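Local coordinates for 4-hydroxybenzoyl-CoA Thioesterase (PDB 1LO7), which hydrolyses 4-hydroxybenzoyl-CoA to 4-hydroxybenzoate and coenzyme A, the last step in converting 4-chlorobenzoate to 4-hydroxybenzoate, as a hot dog-fold homotetramer, at residues A2-C16 and A72-I84. Residues are numbered along the deposited sequence; the frame is centred on the assembly and turned at random.
Sequences ARSITMQQRIEFGDC and ASYDDVLTIETCI. With 4CO (4-hydroxyphenacyl coenzyme A), chain B.
I11 packs into the turn S73–D76 at the tight end of this contact, just past the antiparallel strands 4-10 and 77-84 of the hot dog sheet. Beta-branching suits it here: CD1 presses on A72 CB at 3.5 Å, a tight contact, and meets L78 CG, while CG2 packs on S73 and Y74. Its backbone is held twice, D76 O accepting from I11 N and D75 N giving a nearly straight bond (174°) to I11 O. Beyond it, F13 turns its ring edge to one face of Y74 in a T-shaped pair, planes at 66° and centroids 5.4 Å apart. A chi1 of 177° places the F13 ring between Y74 and the ligand, CD1 facing Y74 and CE2 lying 3.7 Å from C5B of 4CO. Cut back to alanine, F13 would probably leave the Y74 face without its edge partner and open a gap beside the ligand ring. C16 SG, next to the active-site residue D17, sits at the edge of the Y74 ring.

Along the strands the hydrogen-bonded pairs I5–T82, M7–I80 and Q9–L78 carry the ladder, and packing is sparser. T6, Q8, V77, T79 and E81 form the more solvent-accessible face, where the methyls T6 CG2 and T79 CG2 touch at 3.6 Å and Q8 OE1 meets T79 OG1 in a weak, unsettled bond. On the other face I80, L78 and T82 are buried beside the partly exposed I5, M7 and Q9, T82 OG1 hydrogen-bonded to H96 ND1.

R10 NH2 bridges to E12 OE2 at 2.8 Å, while E12 OE1 and D75 OD1 both pair with R36 of the second subunit. Arginines from two chains thus probably offset the neighbouring carboxylates, tying the loop ends beyond the strands to the second subunit.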
loop_
_atom_site.group_PDB
_atom_site.type_symbol
_atom_site.label_atom_id
_atom_site.label_comp_id
_atom_site.label_asym_id
_atom_site.label_seq_id
_atom_site.Cartn_x
_atom_site.Cartn_y
_atom_site.Cartn_z
ATOM N N ALA A 2 2.574 -1.251 32.043
ATOM C CA ALA A 2 3.706 -1.882 31.393
ATOM C C ALA A 2 4.449 -0.830 30.614
ATOM O O ALA A 2 3.914 0.293 30.461
ATOM C CB ALA A 2 3.280 -3.047 30.492
ATOM N N ARG A 3 5.646 -1.218 30.159
ATOM C CA ARG A 3 6.537 -0.339 29.383
ATOM C C ARG A 3 5.868 -0.001 28.076
ATOM O O ARG A 3 5.549 -0.874 27.277
ATOM C CB ARG A 3 7.871 -0.984 29.109
ATOM C CG ARG A 3 8.767 -0.086 28.297
ATOM C CD ARG A 3 10.223 -0.508 28.419
ATOM N NE ARG A 3 11.112 0.494 27.852
ATOM C CZ ARG A 3 12.346 0.227 27.492
ATOM N NH1 ARG A 3 12.864 -1.007 27.618
ATOM N NH2 ARG A 3 13.062 1.229 26.992
ATOM N N SER A 4 5.649 1.264 27.933
ATOM C CA SER A 4 4.976 1.810 26.776
ATOM C C SER A 4 5.899 2.657 25.892
ATOM O O SER A 4 6.702 3.459 26.344
ATOM C CB SER A 4 3.815 2.617 27.368
ATOM O OG SER A 4 3.141 3.350 26.397
ATOM N N ILE A 5 5.792 2.468 24.600
ATOM C CA ILE A 5 6.594 3.239 23.673
ATOM C C ILE A 5 5.624 4.048 22.811
ATOM O O ILE A 5 4.591 3.545 22.352
ATOM C CB ILE A 5 7.465 2.331 22.779
ATOM C CG1 ILE A 5 8.430 1.504 23.641
ATOM C CG2 ILE A 5 8.229 3.099 21.683
ATOM C CD1 ILE A 5 9.556 2.343 24.265
ATOM N N THR A 6 5.959 5.296 22.568
ATOM C CA THR A 6 5.062 6.083 21.761
ATOM C C THR A 6 5.739 6.538 20.512
ATOM O O THR A 6 6.951 6.793 20.479
ATOM C CB THR A 6 4.679 7.351 22.545
ATOM O OG1 THR A 6 3.818 7.022 23.612
ATOM C CG2 THR A 6 3.959 8.292 21.598
ATOM N N MET A 7 4.941 6.649 19.463
ATOM C CA MET A 7 5.428 7.140 18.182
ATOM C C MET A 7 4.340 7.901 17.478
ATOM O O MET A 7 3.159 7.684 17.722
ATOM C CB MET A 7 6.112 6.141 17.236
ATOM C CG MET A 7 5.154 5.131 16.678
ATOM S SD MET A 7 5.923 4.151 15.361
ATOM C CE MET A 7 6.073 5.361 14.039
ATOM N N GLN A 8 4.772 8.790 16.621
ATOM C CA GLN A 8 3.861 9.614 15.854
ATOM C C GLN A 8 3.809 9.188 14.412
ATOM O O GLN A 8 4.775 8.626 13.859
ATOM C CB GLN A 8 4.206 11.089 15.980
ATOM C CG GLN A 8 4.039 11.547 17.446
ATOM C CD GLN A 8 3.787 13.032 17.603
ATOM O OE1 GLN A 8 2.764 13.420 18.178
ATOM N NE2 GLN A 8 4.714 13.857 17.113
ATOM N N GLN A 9 2.648 9.464 13.805
ATOM C CA GLN A 9 2.423 9.122 12.422
ATOM C C GLN A 9 1.529 10.171 11.712
ATOM O O GLN A 9 0.380 10.422 12.105
ATOM C CB GLN A 9 1.890 7.676 12.318
ATOM C CG GLN A 9 1.583 7.319 10.852
ATOM C CD GLN A 9 2.852 7.341 10.029
ATOM O OE1 GLN A 9 3.804 6.674 10.429
ATOM N NE2 GLN A 9 2.906 8.143 8.944
ATOM N N ARG A 10 2.060 10.826 10.655
ATOM C CA ARG A 10 1.266 11.822 9.954
ATOM C C ARG A 10 0.475 11.134 8.868
ATOM O O ARG A 10 0.996 10.237 8.226
ATOM C CB ARG A 10 2.022 13.023 9.415
ATOM C CG ARG A 10 1.046 14.196 9.161
ATOM C CD ARG A 10 1.682 15.481 8.596
ATOM N NE ARG A 10 2.305 15.259 7.280
ATOM C CZ ARG A 10 3.464 15.803 6.848
ATOM N NH1 ARG A 10 4.195 16.645 7.585
ATOM N NH2 ARG A 10 3.914 15.494 5.631
ATOM N N ILE A 11 -0.760 11.533 8.701
ATOM C CA ILE A 11 -1.604 10.887 7.702
ATOM C C ILE A 11 -1.463 11.682 6.431
ATOM O O ILE A 11 -1.524 12.913 6.471
ATOM C CB ILE A 11 -3.066 10.861 8.135
ATOM C CG1 ILE A 11 -3.230 10.050 9.450
ATOM C CG2 ILE A 11 -3.930 10.292 6.980
ATOM C CD1 ILE A 11 -4.658 10.106 10.069
ATOM N N GLU A 12 -1.299 10.955 5.336
ATOM C CA GLU A 12 -1.099 11.551 4.039
ATOM C C GLU A 12 -2.335 11.478 3.158
ATOM O O GLU A 12 -3.213 10.683 3.393
ATOM C CB GLU A 12 0.132 10.898 3.356
ATOM C CG GLU A 12 1.479 11.220 4.078
ATOM C CD GLU A 12 1.765 12.719 4.191
ATOM O OE1 GLU A 12 1.266 13.584 3.488
ATOM O OE2 GLU A 12 2.659 13.021 5.114
ATOM N N PHE A 13 -2.393 12.319 2.124
ATOM C CA PHE A 13 -3.518 12.339 1.235
ATOM C C PHE A 13 -3.790 10.955 0.640
ATOM O O PHE A 13 -4.942 10.515 0.570
ATOM C CB PHE A 13 -3.139 13.324 0.119
ATOM C CG PHE A 13 -4.115 13.495 -0.983
ATOM C CD1 PHE A 13 -5.189 14.347 -0.810
ATOM C CD2 PHE A 13 -3.958 12.832 -2.201
ATOM C CE1 PHE A 13 -6.076 14.546 -1.858
ATOM C CE2 PHE A 13 -4.846 13.011 -3.266
ATOM C CZ PHE A 13 -5.917 13.885 -3.075
ATOM N N GLY A 14 -2.724 10.293 0.226
ATOM C CA GLY A 14 -2.845 8.976 -0.393
ATOM C C GLY A 14 -3.278 7.885 0.586
ATOM O O GLY A 14 -3.692 6.807 0.142
ATOM N N ASP A 15 -3.179 8.173 1.883
ATOM C CA ASP A 15 -3.600 7.196 2.890
ATOM C C ASP A 15 -5.116 7.218 3.075
ATOM O O ASP A 15 -5.669 6.427 3.827
ATOM C CB ASP A 15 -2.987 7.546 4.241
ATOM C CG ASP A 15 -1.494 7.389 4.217
ATOM O OD1 ASP A 15 -0.952 6.573 3.526
ATOM O OD2 ASP A 15 -0.846 8.172 5.043
ATOM N N CYS A 16 -5.791 8.153 2.397
ATOM C CA CYS A 16 -7.266 8.318 2.497
ATOM C C CYS A 16 -7.989 7.779 1.286
ATOM O O CYS A 16 -7.443 7.678 0.182
ATOM C CB CYS A 16 -7.654 9.771 2.732
ATOM S SG CYS A 16 -6.864 10.444 4.227
ATOM N N ALA A 72 -10.135 9.769 10.944
ATOM C CA ALA A 72 -8.977 10.619 10.896
ATOM C C ALA A 72 -8.754 10.936 9.415
ATOM O O ALA A 72 -9.265 10.192 8.544
ATOM C CB ALA A 72 -7.759 10.065 11.585
ATOM N N SER A 73 -8.002 11.994 9.115
ATOM C CA SER A 73 -7.757 12.342 7.699
ATOM C C SER A 73 -6.371 12.921 7.508
ATOM O O SER A 73 -5.646 13.158 8.464
ATOM C CB SER A 73 -8.827 13.336 7.238
ATOM O OG SER A 73 -8.821 13.445 5.813
ATOM N N TYR A 74 -5.995 13.193 6.254
ATOM C CA TYR A 74 -4.685 13.732 5.978
ATOM C C TYR A 74 -4.406 15.018 6.727
ATOM O O TYR A 74 -5.283 15.881 6.882
ATOM C CB TYR A 74 -4.345 13.802 4.460
ATOM C CG TYR A 74 -5.216 14.770 3.667
ATOM C CD1 TYR A 74 -6.354 14.325 2.988
ATOM C CD2 TYR A 74 -4.856 16.112 3.543
ATOM C CE1 TYR A 74 -7.142 15.192 2.230
ATOM C CE2 TYR A 74 -5.616 16.993 2.765
ATOM C CZ TYR A 74 -6.760 16.532 2.111
ATOM O OH TYR A 74 -7.504 17.390 1.361
ATOM N N ASP A 75 -3.171 15.110 7.187
ATOM C CA ASP A 75 -2.648 16.218 7.982
ATOM C C ASP A 75 -2.851 15.975 9.459
ATOM O O ASP A 75 -2.206 16.608 10.283
ATOM C CB ASP A 75 -2.975 17.624 7.533
ATOM C CG ASP A 75 -2.313 17.906 6.204
ATOM O OD1 ASP A 75 -1.177 17.573 5.938
ATOM O OD2 ASP A 75 -3.108 18.426 5.351
ATOM N N ASP A 76 -3.726 15.040 9.799
ATOM C CA ASP A 76 -3.862 14.729 11.204
ATOM C C ASP A 76 -2.568 13.999 11.639
ATOM O O ASP A 76 -2.006 13.169 10.920
ATOM C CB ASP A 76 -5.049 13.753 11.533
ATOM C CG ASP A 76 -6.398 14.411 11.383
ATOM O OD1 ASP A 76 -6.495 15.612 11.304
ATOM O OD2 ASP A 76 -7.404 13.571 11.295
ATOM N N VAL A 77 -2.106 14.319 12.841
ATOM C CA VAL A 77 -0.936 13.686 13.378
ATOM C C VAL A 77 -1.420 12.705 14.442
ATOM O O VAL A 77 -1.977 13.125 15.447
ATOM C CB VAL A 77 0.057 14.693 13.964
ATOM C CG1 VAL A 77 1.134 13.952 14.753
ATOM C CG2 VAL A 77 0.680 15.478 12.817
ATOM N N LEU A 78 -1.201 11.411 14.203
ATOM C CA LEU A 78 -1.611 10.423 15.155
ATOM C C LEU A 78 -0.508 10.115 16.147
ATOM O O LEU A 78 0.682 10.159 15.826
ATOM C CB LEU A 78 -1.964 9.095 14.448
ATOM C CG LEU A 78 -2.986 9.192 13.321
ATOM C CD1 LEU A 78 -3.024 7.837 12.624
ATOM C CD2 LEU A 78 -4.361 9.432 13.914
ATOM N N THR A 79 -0.936 9.760 17.367
ATOM C CA THR A 79 -0.008 9.369 18.376
ATOM C C THR A 79 -0.339 7.920 18.686
ATOM O O THR A 79 -1.499 7.614 18.995
ATOM C CB THR A 79 -0.094 10.237 19.629
ATOM O OG1 THR A 79 0.426 11.504 19.318
ATOM C CG2 THR A 79 0.791 9.615 20.685
ATOM N N ILE A 80 0.653 7.045 18.535
ATOM C CA ILE A 80 0.440 5.634 18.818
ATOM C C ILE A 80 1.196 5.206 20.110
ATOM O O ILE A 80 2.401 5.467 20.236
ATOM C CB ILE A 80 0.870 4.768 17.644
ATOM C CG1 ILE A 80 0.297 5.369 16.357
ATOM C CG2 ILE A 80 0.400 3.318 17.897
ATOM C CD1 ILE A 80 0.637 4.532 15.127
ATOM N N GLU A 81 0.491 4.575 21.054
ATOM C CA GLU A 81 1.099 4.090 22.297
ATOM C C GLU A 81 1.029 2.573 22.269
ATOM O O GLU A 81 -0.034 1.997 22.095
ATOM C CB GLU A 81 0.377 4.686 23.508
ATOM C CG GLU A 81 1.042 4.327 24.827
ATOM C CD GLU A 81 0.574 5.238 25.920
ATOM O OE1 GLU A 81 -0.013 6.270 25.670
ATOM O OE2 GLU A 81 0.920 4.857 27.132
ATOM N N THR A 82 2.198 1.944 22.384
ATOM C CA THR A 82 2.315 0.507 22.311
ATOM C C THR A 82 2.966 -0.104 23.557
ATOM O O THR A 82 3.956 0.394 24.077
ATOM C CB THR A 82 3.217 0.154 21.080
ATOM O OG1 THR A 82 2.627 0.661 19.895
ATOM C CG2 THR A 82 3.417 -1.356 20.924
ATOM N N CYS A 83 2.370 -1.201 24.021
ATOM C CA CYS A 83 2.907 -1.932 25.161
ATOM C C CYS A 83 2.592 -3.404 25.010
ATOM O O CYS A 83 1.792 -3.815 24.179
ATOM C CB CYS A 83 2.383 -1.424 26.514
ATOM S SG CYS A 83 0.647 -1.853 26.768
ATOM N N ILE A 84 3.259 -4.209 25.811
ATOM C CA ILE A 84 3.009 -5.607 25.818
ATOM C C ILE A 84 2.045 -5.781 27.000
ATOM O O ILE A 84 2.377 -5.449 28.137
ATOM C CB ILE A 84 4.256 -6.419 26.063
ATOM C CG1 ILE A 84 5.256 -6.146 24.944
ATOM C CG2 ILE A 84 3.868 -7.917 26.159
ATOM C CD1 ILE A 84 4.879 -6.906 23.677
HETATM N N1A 4CO B . 4.230 15.064 -20.342
HETATM C C2A 4CO B . 4.399 16.397 -20.091
HETATM N N3A 4CO B . 3.469 17.288 -19.867
HETATM C C4A 4CO B . 2.232 16.748 -19.884
HETATM C C5A 4CO B . 1.911 15.426 -20.138
HETATM C C6A 4CO B . 2.978 14.544 -20.368
HETATM N N6A 4CO B . 2.805 13.262 -20.610
HETATM N N7A 4CO B . 0.534 15.230 -20.098
HETATM C C8A 4CO B . 0.033 16.443 -19.834
HETATM N N9A 4CO B . 1.013 17.394 -19.720
HETATM C C1D 4CO B . 0.851 18.839 -19.526
HETATM C C2D 4CO B . 0.302 19.517 -20.778
HETATM O O2D 4CO B . 1.323 19.731 -21.755
HETATM C C3D 4CO B . -0.141 20.837 -20.170
HETATM O O3D 4CO B . 0.974 21.577 -19.743
HETATM P P3D 4CO B . 1.158 23.104 -20.108
HETATM O O7A 4CO B . 1.734 23.144 -21.437
HETATM O O8A 4CO B . -0.135 23.793 -20.049
HETATM O O9A 4CO B . 2.131 23.706 -19.058
HETATM C C4D 4CO B . -0.796 20.306 -18.899
HETATM O O4D 4CO B . -0.176 19.010 -18.634
HETATM C C5D 4CO B . -2.294 20.224 -18.879
HETATM O O5D 4CO B . -2.683 19.194 -19.791
HETATM P P1A 4CO B . -3.834 19.510 -20.836
HETATM O O1A 4CO B . -3.806 18.338 -21.724
HETATM O O2A 4CO B . -3.619 20.756 -21.538
HETATM O O3A 4CO B . -5.160 19.655 -20.103
HETATM P P2A 4CO B . -6.290 18.577 -19.738
HETATM O O4A 4CO B . -7.239 19.273 -18.842
HETATM O O5A 4CO B . -6.972 18.191 -20.971
HETATM O O6A 4CO B . -5.675 17.148 -19.201
HETATM C CBP 4CO B . -5.475 15.882 -17.244
HETATM C CCP 4CO B . -5.027 17.160 -17.957
HETATM C CDP 4CO B . -7.006 15.833 -17.102
HETATM C CEP 4CO B . -4.768 15.763 -15.900
HETATM C CAP 4CO B . -5.238 14.645 -18.125
HETATM O OAP 4CO B . -3.860 14.555 -18.490
HETATM C C9P 4CO B . -5.399 13.360 -17.313
HETATM O O9P 4CO B . -6.484 13.054 -16.865
HETATM N N8P 4CO B . -4.200 12.596 -17.029
HETATM C C7P 4CO B . -4.437 11.526 -16.052
HETATM C C6P 4CO B . -4.172 11.993 -14.613
HETATM C C5P 4CO B . -4.079 10.761 -13.706
HETATM O O5P 4CO B . -4.980 9.933 -13.623
HETATM N N4P 4CO B . -2.845 10.707 -12.959
HETATM C C3P 4CO B . -2.643 9.500 -12.170
HETATM C C2P 4CO B . -3.491 9.500 -10.925
HETATM S S1P 4CO B . -3.711 11.112 -10.173
HETATM O O1B 4CO B . -2.361 10.193 -7.345
HETATM C C1B 4CO B . -3.205 11.043 -7.567
HETATM C C2B 4CO B . -3.075 12.373 -6.960
HETATM C C3B 4CO B . -4.073 13.344 -7.217
HETATM C C4B 4CO B . -3.974 14.603 -6.630
HETATM C C5B 4CO B . -2.899 14.887 -5.763
HETATM O O2B 4CO B . -2.815 16.133 -5.106
HETATM C C6B 4CO B . -1.890 13.910 -5.533
HETATM C C7B 4CO B . -1.981 12.640 -6.136
HETATM C CB 4CO B . -4.342 10.772 -8.481
HETATM O O HOH W 1 5.429 -3.441 27.479
#